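Local coordinates for protein N-acetylneuraminate lyase (Fusobacterium nucleatum subsp. nucleatum ATCC 25586, PDB 5ZKA) that is a lyase of the dihydrodipicolinate synthetase family, built on the parallel (beta/alpha)8 framework of a TIM barrel, at residues 46-49 / 55-58; 117-122 / 137-142; 206-211 / 240-245. All coordinates share one frame; numbering follows the deposited sequence.

Interaction 1: residues 46-49 / 55-58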
ATOM      1  N   TYR A  46     -28.017  12.783  -7.445  1.00 29.05           N
ATOM      2  CA  TYR A  46     -26.844  12.776  -8.319  1.00 32.12           C
ATOM      3  C   TYR A  46     -26.049  11.481  -8.172  1.00 30.46           C
ATOM      4  O   TYR A  46     -25.649  10.873  -9.170  1.00 31.31           O
ATOM      5  CB  TYR A  46     -25.962  13.986  -8.010  1.00 31.27           C
ATOM      6  CG  TYR A  46     -24.843  14.214  -8.999  1.00 27.28           C
ATOM      7  CD1 TYR A  46     -25.091  14.802 -10.233  1.00 29.35           C
ATOM      8  CD2 TYR A  46     -23.533  13.873  -8.686  1.00 30.56           C
ATOM      9  CE1 TYR A  46     -24.061  15.018 -11.140  1.00 30.75           C
ATOM     10  CE2 TYR A  46     -22.509  14.084  -9.578  1.00 33.78           C
ATOM     11  CZ  TYR A  46     -22.777  14.657 -10.807  1.00 30.45           C
ATOM     12  OH  TYR A  46     -21.741  14.870 -11.690  1.00 32.83           O
ATOM     13  N   ASN A  47     -25.823  11.032  -6.932  1.00 34.58           N
ATOM     14  CA  ASN A  47     -25.065   9.800  -6.721  1.00 29.13           C
ATOM     15  C   ASN A  47     -25.763   8.592  -7.336  1.00 30.65           C
ATOM     16  O   ASN A  47     -25.127   7.757  -7.994  1.00 32.23           O
ATOM     17  CB  ASN A  47     -24.839   9.579  -5.226  1.00 30.87           C
ATOM     18  CG  ASN A  47     -23.609  10.282  -4.732  1.00 32.96           C
ATOM     19  OD1 ASN A  47     -22.492   9.834  -4.986  1.00 34.26           O
ATOM     20  ND2 ASN A  47     -23.797  11.399  -4.040  1.00 31.28           N
ATOM     21  N   ILE A  48     -27.069   8.463  -7.114  1.00 29.61           N
ATOM     22  CA  ILE A  48     -27.774   7.279  -7.594  1.00 28.53           C
ATOM     23  C   ILE A  48     -27.949   7.338  -9.110  1.00 37.99           C
ATOM     24  O   ILE A  48     -27.713   6.351  -9.818  1.00 34.67           O
ATOM     25  CB  ILE A  48     -29.130   7.141  -6.882  1.00 30.74           C
ATOM     26  CG1 ILE A  48     -28.934   6.945  -5.376  1.00 31.08           C
ATOM     27  CG2 ILE A  48     -29.935   6.001  -7.492  1.00 36.99           C
ATOM     28  CD1 ILE A  48     -30.246   7.098  -4.580  1.00 34.83           C
ATOM     29  N   ASP A  49     -28.389   8.488  -9.625  1.00 36.41           N
ATOM     30  CA  ASP A  49     -28.797   8.576 -11.024  1.00 34.63           C
ATOM     31  C   ASP A  49     -27.642   8.844 -11.982  1.00 37.43           C
ATOM     32  O   ASP A  49     -27.699   8.406 -13.138  1.00 38.96           O
ATOM     33  CB  ASP A  49     -29.851   9.676 -11.216  1.00 34.22           C
ATOM     34  CG  ASP A  49     -31.109   9.455 -10.380  1.00 42.73           C
ATOM     35  OD1 ASP A  49     -31.360   8.316  -9.928  1.00 43.65           O
ATOM     36  OD2 ASP A  49     -31.860  10.438 -10.185  1.00 40.59           O
ATOM     37  N   GLY A  55     -24.114   1.923  -3.732  1.00 29.29           N
ATOM     38  CA  GLY A  55     -24.586   2.136  -2.375  1.00 33.16           C
ATOM     39  C   GLY A  55     -24.231   3.522  -1.892  1.00 32.89           C
ATOM     40  O   GLY A  55     -23.453   4.245  -2.523  1.00 32.17           O
ATOM     41  N   LEU A  56     -24.839   3.895  -0.764  1.00 26.73           N
ATOM     42  CA  LEU A  56     -24.515   5.134  -0.068  1.00 26.18           C
ATOM     43  C   LEU A  56     -24.092   4.800   1.355  1.00 30.01           C
ATOM     44  O   LEU A  56     -24.749   3.998   2.026  1.00 29.05           O
ATOM     45  CB  LEU A  56     -25.704   6.103  -0.052  1.00 29.70           C
ATOM     46  CG  LEU A  56     -26.140   6.653  -1.413  1.00 34.40           C
ATOM     47  CD1 LEU A  56     -27.398   7.497  -1.274  1.00 34.73           C
ATOM     48  CD2 LEU A  56     -25.017   7.464  -2.054  1.00 32.07           C
ATOM     49  N   TYR A  57     -22.985   5.399   1.791  1.00 25.39           N
ATOM     50  CA  TYR A  57     -22.495   5.307   3.159  1.00 26.16           C
ATOM     51  C   TYR A  57     -22.869   6.605   3.862  1.00 27.67           C
ATOM     52  O   TYR A  57     -22.292   7.658   3.578  1.00 28.37           O
ATOM     53  CB  TYR A  57     -20.986   5.083   3.148  1.00 23.01           C
ATOM     54  CG  TYR A  57     -20.371   4.750   4.470  1.00 26.72           C
ATOM     55  CD1 TYR A  57     -20.367   3.447   4.948  1.00 25.36           C
ATOM     56  CD2 TYR A  57     -19.733   5.732   5.218  1.00 27.30           C
ATOM     57  CE1 TYR A  57     -19.756   3.133   6.160  1.00 26.38           C
ATOM     58  CE2 TYR A  57     -19.128   5.427   6.422  1.00 24.74           C
ATOM     59  CZ  TYR A  57     -19.145   4.130   6.885  1.00 29.85           C
ATOM     60  OH  TYR A  57     -18.530   3.834   8.081  1.00 29.68           O
ATOM     61  N   VAL A  58     -23.867   6.542   4.741  1.00 26.39           N
ATOM     62  CA  VAL A  58     -24.487   7.735   5.306  1.00 26.59           C
ATOM     63  C   VAL A  58     -23.969   7.938   6.722  1.00 29.43           C
ATOM     64  O   VAL A  58     -23.945   6.997   7.524  1.00 26.43           O
ATOM     65  CB  VAL A  58     -26.019   7.624   5.292  1.00 26.38           C
ATOM     66  CG1 VAL A  58     -26.643   8.926   5.778  1.00 28.66           C
ATOM     67  CG2 VAL A  58     -26.514   7.285   3.872  1.00 32.63           C
TER
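In the first beta-alpha-beta unit of the barrel, the end of helix 37-49 rests on strand 55-58 through N47 and I48, which both meet L56. The leucine divides its two methyls between these neighbours. L56 CD2 comes up against the aliphatic root of the asparagine, N47 CB, at 3.8 Å, and also touches the start of the amide, 4.1 Å from N47 CG. L56 CD1 meets I48 CD1 methyl to methyl at 4.4 Å, a looser touch. L56 has CG anti to its carbonyl carbon (chi1 -66°), and with CD1 and CD2 forking from that CG it can serve two successive helix residues. The loop that closes the crossover is short: five residues without helix or strand join the two segments, and a backbone hydrogen bond between N47 and V53 spans this loop. The amide of N47 is buried but well provided for. Its OD1 is hydrogen-bonded to S23 OG, next to L25 in the chain and on strand 20-24, while ND2 bonds to I43 O within the same helix and to N224 OD1. Three partners thus hold the amide's polar atoms, and it is CB and CG of N47 that meet the leucine. L56 also leans on L90 of strand 89-93, to which its backbone is joined through bonds with N89 and I91, and I48 continues onto A84 of helix 70-84.

Interaction 2: residues 117-122 / 137-142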
ATOM      1  N   LEU A 117     -25.289  -1.358   9.620  1.00 27.63           N
ATOM      2  CA  LEU A 117     -24.658  -0.286  10.374  1.00 26.64           C
ATOM      3  C   LEU A 117     -23.160  -0.302  10.132  1.00 25.80           C
ATOM      4  O   LEU A 117     -22.592  -1.292   9.671  1.00 27.25           O
ATOM      5  CB  LEU A 117     -24.902  -0.437  11.882  1.00 26.71           C
ATOM      6  CG  LEU A 117     -26.332  -0.583  12.399  1.00 29.82           C
ATOM      7  CD1 LEU A 117     -26.320  -0.694  13.933  1.00 26.31           C
ATOM      8  CD2 LEU A 117     -27.156   0.594  11.954  1.00 31.21           C
ATOM      9  N   SER A 118     -22.529   0.817  10.469  1.00 24.79           N
ATOM     10  CA  SER A 118     -21.083   0.906  10.576  1.00 25.86           C
ATOM     11  C   SER A 118     -20.773   1.737  11.810  1.00 26.89           C
ATOM     12  O   SER A 118     -21.615   2.496  12.290  1.00 25.72           O
ATOM     13  CB  SER A 118     -20.458   1.532   9.318  1.00 26.90           C
ATOM     14  OG  SER A 118     -19.066   1.305   9.266  1.00 31.81           O
ATOM     15  N   ALA A 119     -19.563   1.583  12.346  1.00 28.42           N
ATOM     16  CA  ALA A 119     -19.210   2.366  13.526  1.00 24.40           C
ATOM     17  C   ALA A 119     -17.702   2.538  13.573  1.00 29.06           C
ATOM     18  O   ALA A 119     -16.968   1.545  13.591  1.00 26.56           O
ATOM     19  CB  ALA A 119     -19.715   1.700  14.808  1.00 27.15           C
ATOM     20  N   VAL A 120     -17.249   3.794  13.614  1.00 29.63           N
ATOM     21  CA  VAL A 120     -15.822   4.051  13.763  1.00 27.75           C
ATOM     22  C   VAL A 120     -15.343   3.491  15.103  1.00 27.24           C
ATOM     23  O   VAL A 120     -16.102   3.409  16.077  1.00 24.62           O
ATOM     24  CB  VAL A 120     -15.536   5.557  13.648  1.00 26.91           C
ATOM     25  CG1 VAL A 120     -16.296   6.334  14.723  1.00 30.75           C
ATOM     26  CG2 VAL A 120     -14.026   5.837  13.708  1.00 28.35           C
ATOM     27  N   THR A 121     -14.077   3.075  15.155  1.00 26.33           N
ATOM     28  CA  THR A 121     -13.518   2.681  16.439  1.00 28.58           C
ATOM     29  C   THR A 121     -13.643   3.845  17.422  1.00 28.80           C
ATOM     30  O   THR A 121     -13.415   5.000  17.046  1.00 33.02           O
ATOM     31  CB  THR A 121     -12.051   2.262  16.296  1.00 34.48           C
ATOM     32  OG1 THR A 121     -11.297   3.332  15.712  1.00 31.02           O
ATOM     33  CG2 THR A 121     -11.932   1.022  15.406  1.00 31.73           C
ATOM     34  N   PRO A 122     -14.041   3.597  18.671  1.00 31.23           N
ATOM     35  CA  PRO A 122     -14.117   4.707  19.629  1.00 29.36           C
ATOM     36  C   PRO A 122     -12.732   5.320  19.802  1.00 31.81           C
ATOM     37  O   PRO A 122     -11.723   4.617  19.799  1.00 34.51           O
ATOM     38  CB  PRO A 122     -14.625   4.043  20.919  1.00 36.00           C
ATOM     39  CG  PRO A 122     -14.276   2.617  20.773  1.00 34.64           C
ATOM     40  CD  PRO A 122     -14.328   2.297  19.303  1.00 36.29           C
ATOM     41  N   GLU A 137     -19.784  -5.138  20.051  1.00 30.41           N
ATOM     42  CA  GLU A 137     -20.760  -6.167  20.383  1.00 33.55           C
ATOM     43  C   GLU A 137     -22.013  -5.561  20.987  1.00 35.29           C
ATOM     44  O   GLU A 137     -23.113  -6.084  20.776  1.00 34.41           O
ATOM     45  CB  GLU A 137     -20.144  -7.197  21.334  1.00 40.03           C
ATOM     46  CG  GLU A 137     -18.855  -7.795  20.796  1.00 50.16           C
ATOM     47  CD  GLU A 137     -18.845  -9.303  20.819  1.00 56.25           C
ATOM     48  OE1 GLU A 137     -18.369  -9.878  21.820  1.00 58.71           O
ATOM     49  OE2 GLU A 137     -19.303  -9.907  19.826  1.00 54.78           O
ATOM     50  N   THR A 138     -21.863  -4.462  21.733  1.00 31.96           N
ATOM     51  CA  THR A 138     -23.018  -3.823  22.351  1.00 33.89           C
ATOM     52  C   THR A 138     -23.927  -3.198  21.297  1.00 33.02           C
ATOM     53  O   THR A 138     -25.153  -3.337  21.362  1.00 30.62           O
ATOM     54  CB  THR A 138     -22.558  -2.770  23.366  1.00 34.65           C
ATOM     55  OG1 THR A 138     -21.864  -3.407  24.452  1.00 32.52           O
ATOM     56  CG2 THR A 138     -23.738  -1.974  23.906  1.00 32.77           C
ATOM     57  N   ILE A 139     -23.348  -2.504  20.315  1.00 28.87           N
ATOM     58  CA  ILE A 139     -24.189  -1.923  19.273  1.00 30.25           C
ATOM     59  C   ILE A 139     -24.944  -3.018  18.535  1.00 29.52           C
ATOM     60  O   ILE A 139     -26.138  -2.880  18.242  1.00 32.85           O
ATOM     61  CB  ILE A 139     -23.348  -1.062  18.312  1.00 28.43           C
ATOM     62  CG1 ILE A 139     -22.622   0.044  19.089  1.00 29.19           C
ATOM     63  CG2 ILE A 139     -24.247  -0.472  17.221  1.00 34.93           C
ATOM     64  CD1 ILE A 139     -21.536   0.775  18.281  1.00 32.37           C
ATOM     65  N   VAL A 140     -24.261  -4.120  18.214  1.00 33.60           N
ATOM     66  CA  VAL A 140     -24.911  -5.221  17.500  1.00 32.98           C
ATOM     67  C   VAL A 140     -26.019  -5.820  18.355  1.00 32.75           C
ATOM     68  O   VAL A 140     -27.168  -5.964  17.912  1.00 33.88           O
ATOM     69  CB  VAL A 140     -23.869  -6.280  17.098  1.00 33.24           C
ATOM     70  CG1 VAL A 140     -24.550  -7.536  16.581  1.00 32.92           C
ATOM     71  CG2 VAL A 140     -22.908  -5.709  16.061  1.00 33.45           C
ATOM     72  N   ARG A 141     -25.692  -6.147  19.605  1.00 29.08           N
ATOM     73  CA  ARG A 141     -26.664  -6.740  20.525  1.00 32.70           C
ATOM     74  C   ARG A 141     -27.903  -5.864  20.687  1.00 36.59           C
ATOM     75  O   ARG A 141     -29.039  -6.354  20.658  1.00 38.67           O
ATOM     76  CB  ARG A 141     -25.990  -6.972  21.873  1.00 33.06           C
ATOM     77  CG  ARG A 141     -26.868  -7.590  22.915  1.00 39.89           C
ATOM     78  CD  ARG A 141     -26.044  -7.980  24.133  1.00 44.64           C
ATOM     79  NE  ARG A 141     -25.541  -6.817  24.863  1.00 48.06           N
ATOM     80  CZ  ARG A 141     -24.254  -6.484  24.944  1.00 49.15           C
ATOM     81  NH1 ARG A 141     -23.336  -7.226  24.342  1.00 38.71           N
ATOM     82  NH2 ARG A 141     -23.886  -5.415  25.636  1.00 53.83           N
ATOM     83  N   GLU A 142     -27.704  -4.561  20.871  1.00 37.23           N
ATOM     84  CA  GLU A 142     -28.820  -3.681  21.192  1.00 38.91           C
ATOM     85  C   GLU A 142     -29.662  -3.315  19.973  1.00 39.87           C
ATOM     86  O   GLU A 142     -30.823  -2.923  20.140  1.00 41.64           O
ATOM     87  CB  GLU A 142     -28.297  -2.412  21.869  1.00 38.85           C
ATOM     88  CG  GLU A 142     -27.672  -2.656  23.237  1.00 43.11           C
ATOM     89  CD  GLU A 142     -28.714  -3.004  24.303  1.00 56.45           C
ATOM     90  OE1 GLU A 142     -29.747  -2.303  24.386  1.00 60.39           O
ATOM     91  OE2 GLU A 142     -28.497  -3.979  25.055  1.00 59.45           O
TER
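I139 supplies both helical points of contact with strand 117-120, taking L117 with one branch and A119 with the other. I139 CG2 lies 3.9 Å from L117 CD1. The longer branch carries I139 CD1 to 4.0 Å from A119 CB, a single methyl pointing at the helix. In I139 the CG1 branch is anti to the carbonyl carbon (chi1 -58°) and CG2 is anti to the backbone N, a spread that lets one side chain span two strand residues with S118 between them. The L117 and I139 side chains meet at a slant, methyl against methyl. S118 faces the other side of the strand, where its OG bonds to I148 O. In the next shell, L99 and A102 of helix 99-112 and M147 of strand 147-150 pack around I139, while L117 also touches V109 and T143. The strand is fixed by backbone hydrogen bonds of L117 with Y146 and I148 and of A119 with Y150, and A119 O is hydrogen-bonded to Y136 OH of the covering helix. This is the layering of a beta-alpha-beta unit, strand 117-120, helix 129-143 and strand 147-150, with the helix packed on the outside of the barrel sheet. Since the touching atoms are all methyl carbons, the contact is apolar and has no directional bond of its own; the strand pairing and the Y136 bond are the directional interactions beside it.

Interaction 3: residues 206-211 / 240-245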
ATOM      1  N   MET A 206      -6.159   4.475  -4.036  1.00 23.55           N
ATOM      2  CA  MET A 206      -5.529   3.159  -4.084  1.00 21.21           C
ATOM      3  C   MET A 206      -6.552   2.066  -4.389  1.00 22.77           C
ATOM      4  O   MET A 206      -6.402   0.921  -3.958  1.00 23.53           O
ATOM      5  CB  MET A 206      -4.786   2.882  -2.785  1.00 21.81           C
ATOM      6  CG  MET A 206      -3.831   4.029  -2.456  1.00 26.77           C
ATOM      7  SD  MET A 206      -2.747   3.712  -1.048  1.00 35.06           S
ATOM      8  CE  MET A 206      -3.931   3.666   0.284  1.00 27.26           C
ATOM      9  N   LEU A 207      -7.583   2.404  -5.172  1.00 22.63           N
ATOM     10  CA  LEU A 207      -8.644   1.449  -5.475  1.00 23.94           C
ATOM     11  C   LEU A 207      -8.127   0.270  -6.291  1.00 23.60           C
ATOM     12  O   LEU A 207      -8.492  -0.882  -6.035  1.00 27.03           O
ATOM     13  CB  LEU A 207      -9.775   2.159  -6.225  1.00 21.88           C
ATOM     14  CG  LEU A 207     -10.973   1.304  -6.652  1.00 25.40           C
ATOM     15  CD1 LEU A 207     -11.593   0.573  -5.451  1.00 26.01           C
ATOM     16  CD2 LEU A 207     -12.024   2.195  -7.311  1.00 24.90           C
ATOM     17  N   LEU A 208      -7.267   0.531  -7.272  1.00 20.84           N
ATOM     18  CA  LEU A 208      -6.805  -0.564  -8.126  1.00 25.29           C
ATOM     19  C   LEU A 208      -5.978  -1.585  -7.349  1.00 24.29           C
ATOM     20  O   LEU A 208      -6.291  -2.788  -7.431  1.00 25.32           O
ATOM     21  CB  LEU A 208      -6.048   0.001  -9.333  1.00 24.72           C
ATOM     22  CG  LEU A 208      -5.214  -0.996 -10.138  1.00 27.80           C
ATOM     23  CD1 LEU A 208      -6.058  -2.132 -10.691  1.00 29.47           C
ATOM     24  CD2 LEU A 208      -4.528  -0.243 -11.273  1.00 25.18           C
ATOM     25  N   PRO A 209      -4.939  -1.209  -6.593  1.00 24.33           N
ATOM     26  CA  PRO A 209      -4.198  -2.246  -5.848  1.00 24.47           C
ATOM     27  C   PRO A 209      -5.057  -2.979  -4.831  1.00 22.77           C
ATOM     28  O   PRO A 209      -4.869  -4.182  -4.611  1.00 24.04           O
ATOM     29  CB  PRO A 209      -3.060  -1.463  -5.173  1.00 27.43           C
ATOM     30  CG  PRO A 209      -3.451  -0.014  -5.257  1.00 24.90           C
ATOM     31  CD  PRO A 209      -4.283   0.111  -6.502  1.00 23.81           C
ATOM     32  N   ALA A 210      -6.023  -2.293  -4.222  1.00 23.22           N
ATOM     33  CA  ALA A 210      -6.944  -2.965  -3.309  1.00 22.98           C
ATOM     34  C   ALA A 210      -7.831  -3.964  -4.042  1.00 29.74           C
ATOM     35  O   ALA A 210      -8.103  -5.053  -3.529  1.00 23.27           O
ATOM     36  CB  ALA A 210      -7.804  -1.925  -2.588  1.00 23.55           C
ATOM     37  N   THR A 211      -8.308  -3.606  -5.243  1.00 24.92           N
ATOM     38  CA  THR A 211      -9.195  -4.507  -5.973  1.00 20.81           C
ATOM     39  C   THR A 211      -8.523  -5.849  -6.266  1.00 22.30           C
ATOM     40  O   THR A 211      -9.158  -6.905  -6.151  1.00 26.91           O
ATOM     41  CB  THR A 211      -9.666  -3.840  -7.270  1.00 25.93           C
ATOM     42  OG1 THR A 211     -10.346  -2.627  -6.926  1.00 28.54           O
ATOM     43  CG2 THR A 211     -10.637  -4.747  -8.012  1.00 27.61           C
ATOM     44  N   SER A 240      -9.737  -8.988 -15.966  1.00 42.85           N
ATOM     45  CA  SER A 240      -8.594  -9.219 -16.861  1.00 40.19           C
ATOM     46  C   SER A 240      -8.330  -8.036 -17.784  1.00 41.16           C
ATOM     47  O   SER A 240      -7.944  -8.203 -18.945  1.00 38.79           O
ATOM     48  CB  SER A 240      -8.772 -10.505 -17.673  1.00 45.59           C
ATOM     49  OG  SER A 240      -9.173 -11.577 -16.834  1.00 49.77           O
ATOM     50  N   LYS A 241      -8.508  -6.827 -17.256  1.00 40.33           N
ATOM     51  CA  LYS A 241      -8.213  -5.600 -17.987  1.00 33.12           C
ATOM     52  C   LYS A 241      -7.403  -4.657 -17.086  1.00 35.27           C
ATOM     53  O   LYS A 241      -7.770  -3.510 -16.822  1.00 34.87           O
ATOM     54  CB  LYS A 241      -9.505  -4.971 -18.498  1.00 33.66           C
ATOM     55  CG  LYS A 241     -10.136  -5.784 -19.642  1.00 42.45           C
ATOM     56  CD  LYS A 241     -11.563  -5.365 -19.950  1.00 51.70           C
ATOM     57  CE  LYS A 241     -11.619  -4.437 -21.153  1.00 66.31           C
ATOM     58  NZ  LYS A 241     -13.021  -4.039 -21.489  1.00 72.16           N
ATOM     59  N   ILE A 242      -6.267  -5.162 -16.613  1.00 32.13           N
ATOM     60  CA  ILE A 242      -5.467  -4.396 -15.655  1.00 30.38           C
ATOM     61  C   ILE A 242      -4.868  -3.161 -16.315  1.00 32.24           C
ATOM     62  O   ILE A 242      -4.833  -2.077 -15.719  1.00 29.01           O
ATOM     63  CB  ILE A 242      -4.375  -5.286 -15.040  1.00 35.24           C
ATOM     64  CG1 ILE A 242      -5.005  -6.396 -14.220  1.00 40.60           C
ATOM     65  CG2 ILE A 242      -3.452  -4.454 -14.157  1.00 35.09           C
ATOM     66  CD1 ILE A 242      -5.643  -5.889 -12.969  1.00 38.23           C
ATOM     67  N   ASP A 243      -4.367  -3.310 -17.544  1.00 30.92           N
ATOM     68  CA  ASP A 243      -3.763  -2.184 -18.245  1.00 33.34           C
ATOM     69  C   ASP A 243      -4.745  -1.029 -18.375  1.00 31.45           C
ATOM     70  O   ASP A 243      -4.394   0.130 -18.129  1.00 29.95           O
ATOM     71  CB  ASP A 243      -3.272  -2.626 -19.624  1.00 41.25           C
ATOM     72  CG  ASP A 243      -1.995  -3.448 -19.550  1.00 54.01           C
ATOM     73  OD1 ASP A 243      -1.433  -3.573 -18.440  1.00 55.86           O
ATOM     74  OD2 ASP A 243      -1.558  -3.974 -20.599  1.00 59.66           O
ATOM     75  N   GLU A 244      -5.985  -1.325 -18.769  1.00 33.73           N
ATOM     76  CA  GLU A 244      -6.981  -0.263 -18.865  1.00 31.57           C
ATOM     77  C   GLU A 244      -7.316   0.308 -17.489  1.00 31.14           C
ATOM     78  O   GLU A 244      -7.522   1.521 -17.353  1.00 30.39           O
ATOM     79  CB  GLU A 244      -8.243  -0.782 -19.559  1.00 40.58           C
ATOM     80  CG  GLU A 244      -9.311   0.285 -19.721  1.00 56.74           C
ATOM     81  CD  GLU A 244     -10.328  -0.043 -20.799  1.00 66.48           C
ATOM     82  OE1 GLU A 244     -10.378  -1.216 -21.235  1.00 62.69           O
ATOM     83  OE2 GLU A 244     -11.083   0.873 -21.197  1.00 72.07           O
ATOM     84  N   ALA A 245      -7.374  -0.547 -16.456  1.00 30.73           N
ATOM     85  CA  ALA A 245      -7.722  -0.068 -15.120  1.00 27.47           C
ATOM     86  C   ALA A 245      -6.653   0.868 -14.574  1.00 27.54           C
ATOM     87  O   ALA A 245      -6.969   1.837 -13.868  1.00 27.22           O
ATOM     88  CB  ALA A 245      -7.939  -1.242 -14.165  1.00 27.31           C
TER
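Apolar contact joins L208 to A245 and I242, and L208 is the sole residue of 206-211 that reaches across. L208 CD1 sits 4.0 Å from A245 CB and 4.4 Å from I242 CD1, so one methyl meets two positions nearly one turn apart on their helix. The second branch lies over the backbone of A245, with L208 CD2 4.1 Å from A245 C. With CG anti to the backbone N (chi1 166°), both L208 methyls reach A245, CD1 at its CB and CD2 at its carbonyl. A237 and L246 also touch L208. Polar bonding runs within each segment or to residues beyond. The backbone N of L208, in the first helical turn, bonds to Q249 OE1, so the helix holding A245 also grips the start of helix 207-212. In the family fold, helix 207-212 belongs to the barrel, between strands 200-201 and 217-220, whereas helix 242-262 begins the C-terminal helical part; the contact ties these two together. L207 O takes two donors from T211: the backbone N at 2.8 Å and OG1 of T211 at 2.7 Å. The hydroxyl approaches from above the carbonyl plane, 42° out of it, and pins its threonine on the helix. Of the charged groups, exposed K241 and E244 form a long salt bridge, K241 NZ to E244 OE1 3.9 Å. M206 and P209 of 206-211 and S240 and I242 of 240-245 pack on a neighbouring subunit.

How the interactions relate
From the N terminus, interaction 1 closes first, across a five-residue loop between helix 37-49 and strand 55-58. Interaction 2 closes a loop of 14 residues, most of it the earlier part of helix 129-143, and interaction 3 one of 28 residues that includes strand 217-220 and helix 223-237. The three follow in series, none nested and none crossing. Interactions 1 and 2 share the barrel sheet and touch on the strand faces turned from their helices, where Y57 OH lies 2.8 Å from S118 OG, a probable hydrogen bond. Interaction 3 stands apart, its nearest atoms about 13 Å from interaction 1 and about 17 Å from interaction 2, and joins helix to helix.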